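Local coordinates for nicastrin (Dictyostelium purpureum, PDB 4R12), which is probably an essential subunit of gamma-secretase, the complex that cleaves membrane proteins such as Notch receptors within the membrane, at residues Ile27-Gly32 and Pro570-Ser575; Gly45-Ile50 and Asp67-Leu72; Ser320-Leu325 and Ser383-Phe388. One frame throughout, in Å; residues are numbered along the deposited sequence.

Contact 1 of 3, residues Ile27-Gly32 and Pro570-Ser575; sequences IMTSDG and PIFTES
M28 and T573 form the hydrogen-bonded pair of a short antiparallel strand contact, in which strand 21-29 of the small-lobe sequence range pairs with strand 572-575 near the C terminus. Two backbone bonds close the pair, and both are close to straight. M28 N reaches T573 O at 2.8 Å (168° at the hydrogen), and T573 N returns to M28 O at 2.9 Å (161°). I27 and E574 form the next pair, a non-hydrogen-bonded one. I27 CG1 is anti to the carbonyl carbon (chi1 -55°), and the bend at chi2 then sets CD1 over the aliphatic part of E574, 3.4 Å from E574 CB. The carboxylate of E574 lies beyond this and is bonded through OE2 to the hydroxyl of Y485. On the same face, T29 and F572 run side by side, with T29 CG2 3.8 Å from F572 CD1. The other face carries M28 and T573, with M28 CB 3.4 Å from T573 OG1. Next to T29, S30 OG rests 3.3 Å from I571 CG1. Strand 572-575 also pairs with strand 192-203, and strand 21-29 with strand 33-34. Helix 183-189 packs against M28 and T573, and its S183 OG is bonded to T573 OG1.

Contact 2 of 3, residues Gly45-Ile50 and Asp67-Leu72; sequences GILYLI and DIIVVL
L47 spreads over two residues of the neighbouring strand, with CD2 3.9 Å from both I69 CG2 and V71 CG2. Its CG stands anti to the carbonyl carbon (chi1 -65°), and from there CD2 reaches the branched side chains. L49 extends this face, its CD1 3.9 Å from V71 CG1. Helix 148-160 packs on the face through L47, L49 and V71. The other face carries I46, Y48 and I50 against I68, V70 and L72. Here Y48 CB touches I68 CG2 at 3.7 Å, and the tyrosine OH bonds to the backbone oxygen of S55. I50 CB meets L72 CD2 at 3.9 Å.

Five backbone hydrogen bonds join the two parallel strands, from I46 N to D67 O through to I50 N to V71 O. The I50 bond arrives nearly along the C=O axis, whereas I69 N sits above the carbonyl plane of I46. G45 has no side chain, and I69 CG1 lies 3.6 Å from G45 N. An alanine at I69 would probably leave a gap beside G45, where CG1 and CD1 lie, and cost L47 CD2 its contact with CG2. The strands belong to a beta-alpha-beta unit of the small lobe, with helix 53-57 in the connection. The backbone ladder thus sets the register, while buried side chains on both faces meet each other through carbon alone.

Contact 3 of 3, residues Ser320-Leu325 and Ser383-Phe388; sequences STIIEL and SSSMSF
E324 holds CG anti to its backbone N (chi1 -180°) and stays extended at chi2, which carries its carboxylate from strand 319-325 to the N-terminal end of helix 385-389. S385 turns OG beside its own backbone N (chi1 -69°), and both of these atoms bond to the same carboxylate oxygen.

E324 OE1 accepts from S385 OG at 2.7 Å and from S385 N at 2.8 Å. The hydroxyl uses the anti lone pair of OE1. The amide comes from the syn side, 34° out of the carboxylate plane. The other oxygen, E324 OE2, takes S384 N at 2.8 Å, also from the syn side and closer to the plane. OE2 has a further partner in N326 ND2. S383 CB lies against the carboxylate, 3.3 Å from E324 OE1.

I322 lies two residues earlier on the strand and points to the same side as E324. I322 CD1 meets F388 where the ring joins its CB, 3.5 Å from F388 CG and 3.6 Å from F388 CB. The two side chains cross obliquely. I322 CG2 also approaches S385 OG, at 3.8 Å. M218 of strand 214-220 touches I322 and S385, V399 of strand 397-401 touches E324 and S385, and I282 of helix 276-287 packs on F388.

The contact sits in the large lobe, which is related in sequence to zinc exopeptidases. Its polar half is a buried carboxylate with both oxygens satisfied, OE1 by the amide and hydroxyl of S385, OE2 by the amides of S384 and the N326 side chain. Bonds on both oxygens fix the rotation of the carboxylate and tie the strand to the helix.

Overall arrangement
From the N terminus, strand 21-29 enters contact 1 first, but its partner comes only near the C terminus, so contact 1 closes a loop of more than 500 residues. It ties the small-lobe range to a late strand that also pairs with strand 192-203. Contacts 2 and 3 both fall within that loop. Contact 2 closes early, over 16 intervening residues, and joins neighbouring strands of the small lobe. Contact 3 opens later and spans 57 residues, joining a strand and a helix of the large lobe. The two follow one another without crossing. The centres of contact 2 and contact 3 are about 47 Å apart. Contact 1 is about 9 Å from contact 3, between nearest atoms.

Contact 1 of 3, residues Ile27-Gly32 and Pro570-Ser575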
loop_
_atom_site.group_PDB
_atom_site.type_symbol
_atom_site.label_atom_id
_atom_site.label_comp_id
_atom_site.label_asym_id
_atom_site.label_seq_id
_atom_site.Cartn_x
_atom_site.Cartn_y
_atom_site.Cartn_z
ATOM N N ILE A 27 7.777 13.793 5.078
ATOM C CA ILE A 27 8.676 12.764 4.587
ATOM C C ILE A 27 9.923 13.427 4.007
ATOM O O ILE A 27 9.819 14.343 3.198
ATOM C CB ILE A 27 8.012 11.889 3.502
ATOM C CG1 ILE A 27 6.698 11.283 4.006
ATOM C CG2 ILE A 27 8.975 10.811 3.018
ATOM C CD1 ILE A 27 6.875 10.172 4.976
ATOM N N MET A 28 11.096 12.976 4.429
ATOM C CA MET A 28 12.335 13.522 3.887
ATOM C C MET A 28 12.893 12.620 2.784
ATOM O O MET A 28 12.666 11.406 2.778
ATOM C CB MET A 28 13.371 13.728 4.994
ATOM C CG MET A 28 13.365 15.135 5.587
ATOM S SD MET A 28 11.782 15.647 6.283
ATOM C CE MET A 28 11.609 14.379 7.540
ATOM N N THR A 29 13.592 13.236 1.836
ATOM C CA THR A 29 14.297 12.506 0.789
ATOM C C THR A 29 15.766 12.906 0.793
ATOM O O THR A 29 16.188 13.688 1.644
ATOM C CB THR A 29 13.711 12.786 -0.591
ATOM O OG1 THR A 29 13.869 14.181 -0.888
ATOM C CG2 THR A 29 12.227 12.408 -0.613
ATOM N N SER A 30 16.540 12.381 -0.150
ATOM C CA SER A 30 17.942 12.793 -0.308
ATOM C C SER A 30 18.096 14.297 -0.468
ATOM O O SER A 30 18.942 14.912 0.178
ATOM C CB SER A 30 18.580 12.110 -1.518
ATOM O OG SER A 30 18.869 10.755 -1.246
ATOM N N ASP A 31 17.270 14.880 -1.331
ATOM C CA ASP A 31 17.433 16.279 -1.730
ATOM C C ASP A 31 16.482 17.275 -1.071
ATOM O O ASP A 31 16.562 18.468 -1.349
ATOM C CB ASP A 31 17.262 16.403 -3.246
ATOM C CG ASP A 31 18.146 15.450 -4.017
ATOM O OD1 ASP A 31 19.333 15.302 -3.648
ATOM O OD2 ASP A 31 17.647 14.853 -4.998
ATOM N N GLY A 32 15.559 16.810 -0.231
ATOM C CA GLY A 32 14.550 17.707 0.294
ATOM C C GLY A 32 13.489 17.039 1.153
ATOM O O GLY A 32 13.756 16.085 1.878
ATOM N N PRO A 570 16.304 4.152 -3.520
ATOM C CA PRO A 570 15.310 5.124 -3.053
ATOM C C PRO A 570 15.572 5.552 -1.607
ATOM O O PRO A 570 15.770 4.704 -0.741
ATOM C CB PRO A 570 13.967 4.370 -3.181
ATOM C CG PRO A 570 14.317 2.936 -3.317
ATOM C CD PRO A 570 15.692 2.880 -3.944
ATOM N N ILE A 571 15.584 6.855 -1.361
ATOM C CA ILE A 571 15.799 7.364 -0.012
ATOM C C ILE A 571 14.583 8.122 0.488
ATOM O O ILE A 571 14.379 9.280 0.124
ATOM C CB ILE A 571 17.010 8.307 0.060
ATOM C CG1 ILE A 571 18.273 7.601 -0.433
ATOM C CG2 ILE A 571 17.183 8.824 1.505
ATOM C CD1 ILE A 571 18.638 6.372 0.371
ATOM N N PHE A 572 13.779 7.466 1.314
ATOM C CA PHE A 572 12.604 8.083 1.921
ATOM C C PHE A 572 12.640 7.814 3.409
ATOM O O PHE A 572 12.809 6.672 3.832
ATOM C CB PHE A 572 11.297 7.542 1.327
ATOM C CG PHE A 572 11.151 7.813 -0.134
ATOM C CD1 PHE A 572 10.590 8.995 -0.576
ATOM C CD2 PHE A 572 11.584 6.895 -1.065
ATOM C CE1 PHE A 572 10.445 9.247 -1.936
ATOM C CE2 PHE A 572 11.452 7.152 -2.416
ATOM C CZ PHE A 572 10.885 8.329 -2.847
ATOM N N THR A 573 12.492 8.870 4.201
ATOM C CA THR A 573 12.528 8.741 5.648
ATOM C C THR A 573 11.423 9.580 6.256
ATOM O O THR A 573 11.393 10.806 6.098
ATOM C CB THR A 573 13.885 9.195 6.253
ATOM O OG1 THR A 573 14.098 10.584 5.966
ATOM C CG2 THR A 573 15.037 8.364 5.702
ATOM N N GLU A 574 10.528 8.921 6.976
ATOM C CA GLU A 574 9.392 9.609 7.557
ATOM C C GLU A 574 9.763 10.237 8.888
ATOM O O GLU A 574 10.408 9.597 9.726
ATOM C CB GLU A 574 8.228 8.643 7.745
ATOM C CG GLU A 574 7.024 9.250 8.447
ATOM C CD GLU A 574 5.905 8.239 8.583
ATOM O OE1 GLU A 574 5.710 7.695 9.692
ATOM O OE2 GLU A 574 5.240 7.980 7.568
ATOM N N SER A 575 9.358 11.487 9.072
ATOM C CA SER A 575 9.561 12.180 10.346
ATOM C C SER A 575 8.998 11.407 11.525
ATOM O O SER A 575 7.898 10.839 11.431
ATOM C CB SER A 575 8.906 13.556 10.312
ATOM O OG SER A 575 9.033 14.201 11.569
#

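Contact 2 of 3, residues Gly45-Ile50 and Asp67-Leu72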
loop_
_atom_site.group_PDB
_atom_site.type_symbol
_atom_site.label_atom_id
_atom_site.label_comp_id
_atom_site.label_asym_id
_atom_site.label_seq_id
_atom_site.Cartn_x
_atom_site.Cartn_y
_atom_site.Cartn_z
ATOM N N GLY A 45 -6.129 29.271 14.556
ATOM C CA GLY A 45 -6.661 30.387 13.799
ATOM C C GLY A 45 -8.171 30.347 13.678
ATOM O O GLY A 45 -8.823 29.402 14.131
ATOM N N ILE A 46 -8.724 31.389 13.067
ATOM C CA ILE A 46 -10.155 31.468 12.810
ATOM C C ILE A 46 -10.524 30.538 11.637
ATOM O O ILE A 46 -9.814 30.483 10.629
ATOM C CB ILE A 46 -10.578 32.928 12.509
ATOM C CG1 ILE A 46 -12.098 33.064 12.430
ATOM C CG2 ILE A 46 -9.921 33.440 11.236
ATOM C CD1 ILE A 46 -12.778 33.039 13.769
ATOM N N LEU A 47 -11.614 29.789 11.779
ATOM C CA LEU A 47 -12.063 28.915 10.700
ATOM C C LEU A 47 -12.658 29.732 9.556
ATOM O O LEU A 47 -13.529 30.572 9.773
ATOM C CB LEU A 47 -13.089 27.904 11.213
ATOM C CG LEU A 47 -12.608 26.872 12.235
ATOM C CD1 LEU A 47 -13.752 25.980 12.655
ATOM C CD2 LEU A 47 -11.462 26.048 11.670
ATOM N N TYR A 48 -12.165 29.502 8.344
ATOM C CA TYR A 48 -12.710 30.152 7.157
ATOM C C TYR A 48 -13.020 29.094 6.103
ATOM O O TYR A 48 -12.125 28.368 5.676
ATOM C CB TYR A 48 -11.737 31.188 6.592
ATOM C CG TYR A 48 -12.224 31.844 5.313
ATOM C CD1 TYR A 48 -12.008 31.249 4.073
ATOM C CD2 TYR A 48 -12.905 33.056 5.346
ATOM C CE1 TYR A 48 -12.455 31.840 2.906
ATOM C CE2 TYR A 48 -13.356 33.656 4.182
ATOM C CZ TYR A 48 -13.129 33.042 2.967
ATOM O OH TYR A 48 -13.575 33.635 1.809
ATOM N N LEU A 49 -14.280 29.028 5.674
ATOM C CA LEU A 49 -14.740 27.973 4.763
ATOM C C LEU A 49 -14.691 28.362 3.290
ATOM O O LEU A 49 -15.265 29.368 2.879
ATOM C CB LEU A 49 -16.168 27.561 5.121
ATOM C CG LEU A 49 -16.859 26.595 4.153
ATOM C CD1 LEU A 49 -16.190 25.223 4.180
ATOM C CD2 LEU A 49 -18.329 26.488 4.490
ATOM N N ILE A 50 -13.994 27.556 2.499
ATOM C CA ILE A 50 -14.065 27.665 1.054
ATOM C C ILE A 50 -14.856 26.474 0.517
ATOM O O ILE A 50 -14.397 25.340 0.604
ATOM C CB ILE A 50 -12.674 27.700 0.412
ATOM C CG1 ILE A 50 -11.922 28.969 0.833
ATOM C CG2 ILE A 50 -12.784 27.637 -1.104
ATOM C CD1 ILE A 50 -10.583 29.121 0.150
ATOM N N ASP A 67 -4.515 35.142 11.968
ATOM C CA ASP A 67 -4.365 33.694 11.885
ATOM C C ASP A 67 -5.626 32.993 11.366
ATOM O O ASP A 67 -6.685 33.066 11.988
ATOM C CB ASP A 67 -3.970 33.139 13.256
ATOM C CG ASP A 67 -2.695 33.784 13.799
ATOM O OD1 ASP A 67 -1.817 34.139 12.978
ATOM O OD2 ASP A 67 -2.575 33.941 15.038
ATOM N N ILE A 68 -5.502 32.312 10.230
ATOM C CA ILE A 68 -6.648 31.649 9.606
ATOM C C ILE A 68 -6.418 30.152 9.379
ATOM O O ILE A 68 -5.397 29.766 8.809
ATOM C CB ILE A 68 -6.985 32.308 8.247
ATOM C CG1 ILE A 68 -7.306 33.794 8.437
ATOM C CG2 ILE A 68 -8.142 31.579 7.559
ATOM C CD1 ILE A 68 -7.445 34.568 7.137
ATOM N N ILE A 69 -7.363 29.327 9.838
ATOM C CA ILE A 69 -7.451 27.915 9.453
ATOM C C ILE A 69 -8.493 27.755 8.347
ATOM O O ILE A 69 -9.695 27.873 8.592
ATOM C CB ILE A 69 -7.849 27.000 10.628
ATOM C CG1 ILE A 69 -6.876 27.153 11.801
ATOM C CG2 ILE A 69 -7.931 25.530 10.164
ATOM C CD1 ILE A 69 -5.443 26.868 11.430
ATOM N N VAL A 70 -8.029 27.494 7.131
ATOM C CA VAL A 70 -8.925 27.318 5.993
ATOM C C VAL A 70 -9.579 25.942 6.012
ATOM O O VAL A 70 -8.902 24.914 6.119
ATOM C CB VAL A 70 -8.183 27.507 4.656
ATOM C CG1 VAL A 70 -9.125 27.273 3.477
ATOM C CG2 VAL A 70 -7.572 28.899 4.580
ATOM N N VAL A 71 -10.903 25.931 5.914
ATOM C CA VAL A 71 -11.670 24.695 5.798
ATOM C C VAL A 71 -12.057 24.511 4.338
ATOM O O VAL A 71 -12.707 25.378 3.757
ATOM C CB VAL A 71 -12.931 24.720 6.675
ATOM C CG1 VAL A 71 -13.676 23.403 6.568
ATOM C CG2 VAL A 71 -12.558 25.014 8.123
ATOM N N LEU A 72 -11.647 23.397 3.744
ATOM C CA LEU A 72 -11.865 23.177 2.319
ATOM C C LEU A 72 -12.885 22.088 2.029
ATOM O O LEU A 72 -12.722 20.951 2.464
ATOM C CB LEU A 72 -10.549 22.803 1.626
ATOM C CG LEU A 72 -9.464 23.866 1.481
ATOM C CD1 LEU A 72 -8.200 23.241 0.912
ATOM C CD2 LEU A 72 -9.957 24.977 0.583
#

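Contact 3 of 3, residues Ser320-Leu325 and Ser383-Phe388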
loop_
_atom_site.group_PDB
_atom_site.type_symbol
_atom_site.label_atom_id
_atom_site.label_comp_id
_atom_site.label_asym_id
_atom_site.label_seq_id
_atom_site.Cartn_x
_atom_site.Cartn_y
_atom_site.Cartn_z
ATOM N N SER A 320 10.262 -19.754 -12.611
ATOM C CA SER A 320 10.132 -20.052 -14.036
ATOM C C SER A 320 8.965 -19.310 -14.686
ATOM O O SER A 320 8.800 -19.370 -15.905
ATOM C CB SER A 320 9.964 -21.557 -14.243
ATOM O OG SER A 320 8.708 -21.990 -13.739
ATOM N N THR A 321 8.168 -18.625 -13.867
ATOM C CA THR A 321 7.022 -17.848 -14.335
ATOM C C THR A 321 6.650 -16.817 -13.286
ATOM O O THR A 321 6.565 -17.143 -12.115
ATOM C CB THR A 321 5.781 -18.727 -14.601
ATOM O OG1 THR A 321 6.059 -19.667 -15.649
ATOM C CG2 THR A 321 4.594 -17.865 -15.004
ATOM N N ILE A 322 6.434 -15.573 -13.696
ATOM C CA ILE A 322 5.980 -14.562 -12.752
ATOM C C ILE A 322 4.645 -13.990 -13.197
ATOM O O ILE A 322 4.516 -13.505 -14.320
ATOM C CB ILE A 322 7.005 -13.417 -12.607
ATOM C CG1 ILE A 322 8.304 -13.947 -11.990
ATOM C CG2 ILE A 322 6.422 -12.296 -11.759
ATOM C CD1 ILE A 322 9.421 -12.910 -11.921
ATOM N N ILE A 323 3.653 -14.064 -12.319
ATOM C CA ILE A 323 2.370 -13.417 -12.532
ATOM C C ILE A 323 2.197 -12.286 -11.501
ATOM O O ILE A 323 2.299 -12.524 -10.296
ATOM C CB ILE A 323 1.200 -14.423 -12.391
ATOM C CG1 ILE A 323 1.481 -15.698 -13.197
ATOM C CG2 ILE A 323 -0.123 -13.792 -12.807
ATOM C CD1 ILE A 323 1.484 -15.471 -14.693
ATOM N N GLU A 324 1.931 -11.070 -11.968
ATOM C CA GLU A 324 1.709 -9.951 -11.066
ATOM C C GLU A 324 0.324 -9.350 -11.259
ATOM O O GLU A 324 -0.122 -9.131 -12.384
ATOM C CB GLU A 324 2.762 -8.852 -11.259
ATOM C CG GLU A 324 2.557 -7.643 -10.313
ATOM C CD GLU A 324 3.630 -6.584 -10.469
ATOM O OE1 GLU A 324 4.570 -6.807 -11.274
ATOM O OE2 GLU A 324 3.529 -5.518 -9.803
ATOM N N LEU A 325 -0.350 -9.092 -10.144
ATOM C CA LEU A 325 -1.595 -8.343 -10.161
ATOM C C LEU A 325 -1.280 -6.872 -9.885
ATOM O O LEU A 325 -0.639 -6.562 -8.899
ATOM C CB LEU A 325 -2.562 -8.892 -9.109
ATOM C CG LEU A 325 -2.778 -10.401 -9.186
ATOM C CD1 LEU A 325 -3.848 -10.787 -8.183
ATOM C CD2 LEU A 325 -3.172 -10.827 -10.606
ATOM N N SER A 383 5.682 -1.566 -12.006
ATOM C CA SER A 383 5.290 -2.858 -11.460
ATOM C C SER A 383 6.460 -3.525 -10.766
ATOM O O SER A 383 7.621 -3.276 -11.105
ATOM C CB SER A 383 4.758 -3.778 -12.565
ATOM O OG SER A 383 5.712 -3.913 -13.603
ATOM N N SER A 384 6.137 -4.374 -9.799
ATOM C CA SER A 384 7.125 -5.107 -9.020
ATOM C C SER A 384 7.929 -6.085 -9.866
ATOM O O SER A 384 9.048 -6.467 -9.489
ATOM C CB SER A 384 6.430 -5.854 -7.877
ATOM O OG SER A 384 5.906 -4.922 -6.947
ATOM N N SER A 385 7.343 -6.513 -10.986
ATOM C CA SER A 385 8.030 -7.391 -11.929
ATOM C C SER A 385 9.304 -6.744 -12.463
ATOM O O SER A 385 10.253 -7.429 -12.834
ATOM C CB SER A 385 7.114 -7.754 -13.099
ATOM O OG SER A 385 6.061 -8.603 -12.681
ATOM N N MET A 386 9.312 -5.417 -12.513
ATOM C CA MET A 386 10.504 -4.689 -12.921
ATOM C C MET A 386 11.744 -5.066 -12.105
ATOM O O MET A 386 12.866 -5.057 -12.631
ATOM C CB MET A 386 10.263 -3.185 -12.822
ATOM C CG MET A 386 9.319 -2.651 -13.881
ATOM S SD MET A 386 9.048 -0.873 -13.712
ATOM C CE MET A 386 8.374 -0.489 -15.324
ATOM N N SER A 387 11.556 -5.399 -10.833
ATOM C CA SER A 387 12.694 -5.763 -9.998
ATOM C C SER A 387 13.299 -7.075 -10.473
ATOM O O SER A 387 14.519 -7.241 -10.466
ATOM C CB SER A 387 12.283 -5.866 -8.527
ATOM O OG SER A 387 11.784 -4.625 -8.070
ATOM N N PHE A 388 12.452 -8.013 -10.889
ATOM C CA PHE A 388 12.953 -9.295 -11.387
ATOM C C PHE A 388 13.565 -9.165 -12.782
ATOM O O PHE A 388 14.571 -9.808 -13.086
ATOM C CB PHE A 388 11.830 -10.347 -11.385
ATOM C CG PHE A 388 11.377 -10.725 -10.004
ATOM C CD1 PHE A 388 10.484 -9.930 -9.315
ATOM C CD2 PHE A 388 11.875 -11.862 -9.382
ATOM C CE1 PHE A 388 10.079 -10.264 -8.035
ATOM C CE2 PHE A 388 11.473 -12.201 -8.101
ATOM C CZ PHE A 388 10.580 -11.392 -7.425
#